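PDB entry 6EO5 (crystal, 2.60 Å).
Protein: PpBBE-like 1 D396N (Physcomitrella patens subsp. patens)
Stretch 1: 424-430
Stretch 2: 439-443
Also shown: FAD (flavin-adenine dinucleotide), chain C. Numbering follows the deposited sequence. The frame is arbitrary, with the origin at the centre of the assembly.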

# COMPACT_ATOMS: atom_id res chain seq x y z
N THR A 424 -4.63 8.50 -17.68
CA THR A 424 -3.42 9.28 -17.46
C THR A 424 -2.20 8.36 -17.53
O THR A 424 -2.32 7.14 -17.66
CB THR A 424 -3.44 9.99 -16.10
OG1 THR A 424 -3.10 9.05 -15.07
CG2 THR A 424 -4.80 10.59 -15.79
N GLY A 425 -1.03 8.97 -17.41
CA GLY A 425 0.21 8.24 -17.24
C GLY A 425 0.69 8.11 -15.81
O GLY A 425 1.82 7.66 -15.59
N GLN A 426 -0.12 8.49 -14.81
CA GLN A 426 0.32 8.35 -13.44
C GLN A 426 -0.05 6.98 -12.89
O GLN A 426 -1.02 6.34 -13.33
CB GLN A 426 -0.26 9.43 -12.55
CG GLN A 426 -0.29 10.81 -13.16
CD GLN A 426 -1.54 11.59 -12.73
OE1 GLN A 426 -1.90 11.65 -11.53
NE2 GLN A 426 -2.24 12.17 -13.71
N ALA A 427 0.74 6.52 -11.92
CA ALA A 427 0.55 5.23 -11.29
C ALA A 427 0.71 5.38 -9.78
O ALA A 427 1.25 6.38 -9.30
CB ALA A 427 1.55 4.20 -11.83
N TYR A 428 0.25 4.36 -9.05
CA TYR A 428 0.23 4.36 -7.58
C TYR A 428 1.43 3.57 -7.06
O TYR A 428 1.55 2.37 -7.33
CB TYR A 428 -1.09 3.76 -7.08
CG TYR A 428 -1.21 3.62 -5.57
CD1 TYR A 428 -0.78 4.63 -4.71
CD2 TYR A 428 -1.78 2.48 -5.01
CE1 TYR A 428 -0.89 4.49 -3.34
CE2 TYR A 428 -1.91 2.33 -3.64
CZ TYR A 428 -1.47 3.34 -2.81
OH TYR A 428 -1.60 3.19 -1.44
N GLN A 429 2.29 4.24 -6.29
CA GLN A 429 3.60 3.68 -5.95
C GLN A 429 3.53 2.52 -4.96
O GLN A 429 4.53 1.80 -4.81
CB GLN A 429 4.51 4.78 -5.42
CG GLN A 429 3.88 5.69 -4.38
CD GLN A 429 3.33 6.97 -4.99
OE1 GLN A 429 2.60 6.95 -6.00
NE2 GLN A 429 3.68 8.11 -4.38
N ASN A 430 2.40 2.31 -4.27
CA ASN A 430 2.28 1.09 -3.48
C ASN A 430 1.94 -0.12 -4.33
O ASN A 430 2.04 -1.24 -3.83
CB ASN A 430 1.24 1.23 -2.37
CG ASN A 430 1.83 1.76 -1.09
OD1 ASN A 430 1.21 2.57 -0.40
ND2 ASN A 430 3.03 1.30 -0.74
PA FAD C . 7.65 -4.13 2.34
O1A FAD C . 7.95 -5.05 1.17
O2A FAD C . 8.27 -4.63 3.62
O5B FAD C . 8.05 -2.59 2.08
C5B FAD C . 7.84 -1.97 0.83
C4B FAD C . 8.88 -0.88 0.58
O4B FAD C . 8.96 -0.01 1.70
C3B FAD C . 10.28 -1.46 0.39
O3B FAD C . 10.99 -0.62 -0.49
C2B FAD C . 10.88 -1.35 1.76
O2B FAD C . 12.28 -1.31 1.72
C1B FAD C . 10.25 -0.06 2.28
N9A FAD C . 10.23 -0.09 3.76
C8A FAD C . 9.69 -1.07 4.56
N7A FAD C . 9.88 -0.74 5.85
C5A FAD C . 10.53 0.44 5.90
C6A FAD C . 10.98 1.21 6.96
N6A FAD C . 10.77 0.80 8.20
N1A FAD C . 11.63 2.40 6.71
C2A FAD C . 11.85 2.80 5.41
N3A FAD C . 11.41 2.03 4.36
C4A FAD C . 10.76 0.86 4.60
N1 FAD C . -2.12 -1.02 -0.81
C2 FAD C . -3.10 -0.10 -0.44
O2 FAD C . -2.93 1.13 -0.50
N3 FAD C . -4.32 -0.58 0.02
C4 FAD C . -4.56 -1.94 0.11
O4 FAD C . -5.64 -2.33 0.54
C4X FAD C . -3.58 -2.85 -0.26
N5 FAD C . -3.81 -4.20 -0.12
C5X FAD C . -2.75 -5.08 -0.18
C6 FAD C . -2.97 -6.43 0.10
C7 FAD C . -1.92 -7.36 0.18
C7M FAD C . -2.20 -8.81 0.50
C8 FAD C . -0.62 -6.92 -0.14
C8M FAD C . 0.55 -7.88 -0.19
C9 FAD C . -0.43 -5.57 -0.51
C9A FAD C . -1.47 -4.63 -0.52
N10 FAD C . -1.32 -3.30 -0.92
C10 FAD C . -2.33 -2.39 -0.68
C1' FAD C . 0.00 -2.75 -1.33
C2' FAD C . 0.74 -2.25 -0.10
O2' FAD C . 0.29 -0.99 0.35
C3' FAD C . 2.22 -2.15 -0.43
O3' FAD C . 2.62 -3.44 -0.81
C4' FAD C . 2.99 -1.64 0.79
O4' FAD C . 4.11 -0.90 0.33
C5' FAD C . 3.41 -2.80 1.69
O5' FAD C . 4.24 -2.41 2.76
P FAD C . 5.08 -3.55 3.54
O1P FAD C . 5.78 -2.93 4.73
O2P FAD C . 4.25 -4.75 3.92
O3P FAD C . 6.04 -4.12 2.39
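Stretch 2 439-443: SAYYG

The end of a helix often packs against an irregular segment through carbonyl groups that its own hydrogen-bonding pattern leaves accessible, and residues 424-430 and 439-443 of PpBBE-like 1 D396N illustrate the principle. Stretch 1 is mostly extended loop; residues 439-442 of stretch 2 form the last part of a helix that begins earlier in the chain. Gly-443, with positive phi, leaves the helical conformation, although its N still bonds to Ser-439 O at 3.0 Å. The two segments run in the same sequence order where they meet: the CA atoms of Gln-426 and Ala-440 lie 4.4 Å apart, and those of Ala-427 and Tyr-441 5.6 Å.

Polar contact centres on one carbonyl. Ala-427 N donates a hydrogen bond to Ala-440 O at 3.2 Å, with a nearly straight N-H...O angle of 163°, and Gln-426 CA approaches the same Ala-440 O at 3.4 Å in a CA-H...O contact. A water adds a second link, accepting from Gln-429 NE2 at 2.9 Å and donating to Tyr-441 O at 2.7 Å.

Packing fills the space around these bonds. The methyl group of Ala-440 packs against the loop backbone, its CB lying 3.2 Å from Gly-425 O. The ring of Tyr-441 reaches further along the loop: its edge meets the backbone of Ala-427, with O to CD1 at 3.2 Å, while Ala-427 CB makes an apolar contact with Tyr-441 CE1 at 3.5 Å. That same Tyr-441 CE1 lies 3.4 Å from Gln-429 CA. Beyond it, Tyr-442 CE1 approaches Gln-429 NE2 at 3.7 Å.

Tyr-428 points its CA-to-CB bond away from the helix, and its OH donates a hydrogen bond to FAD O2 at 2.6 Å. One short loop thus serves both helix and cofactor.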

# COMPACT_ATOMS: atom_id res chain seq x y z
N SER A 439 8.74 9.56 -13.01
CA SER A 439 7.86 10.70 -13.23
C SER A 439 6.39 10.30 -13.12
O SER A 439 5.55 11.15 -12.81
CB SER A 439 8.11 11.33 -14.60
OG SER A 439 7.99 10.37 -15.64
N ALA A 440 6.07 9.03 -13.38
CA ALA A 440 4.69 8.59 -13.25
C ALA A 440 4.25 8.54 -11.79
O ALA A 440 3.06 8.72 -11.49
CB ALA A 440 4.50 7.24 -13.91
N TYR A 441 5.19 8.30 -10.87
CA TYR A 441 4.84 8.25 -9.46
C TYR A 441 4.98 9.60 -8.77
O TYR A 441 4.18 9.92 -7.89
CB TYR A 441 5.72 7.23 -8.73
CG TYR A 441 5.48 5.79 -9.12
CD1 TYR A 441 4.23 5.21 -8.98
CD2 TYR A 441 6.51 5.01 -9.64
CE1 TYR A 441 4.01 3.89 -9.33
CE2 TYR A 441 6.30 3.70 -9.99
CZ TYR A 441 5.05 3.13 -9.83
OH TYR A 441 4.85 1.82 -10.18
N TYR A 442 5.95 10.41 -9.18
CA TYR A 442 6.33 11.57 -8.40
C TYR A 442 6.16 12.90 -9.13
O TYR A 442 6.06 13.93 -8.46
CB TYR A 442 7.78 11.39 -7.91
CG TYR A 442 7.94 10.17 -7.01
CD1 TYR A 442 7.09 9.97 -5.91
CD2 TYR A 442 8.91 9.22 -7.26
CE1 TYR A 442 7.23 8.84 -5.08
CE2 TYR A 442 9.05 8.09 -6.44
CZ TYR A 442 8.21 7.91 -5.36
OH TYR A 442 8.34 6.80 -4.56
N GLY A 443 6.13 12.90 -10.47
CA GLY A 443 5.75 14.09 -11.23
C GLY A 443 6.43 15.39 -10.79
O GLY A 443 7.66 15.48 -10.72
O HOH W 1 3.46 10.79 -5.47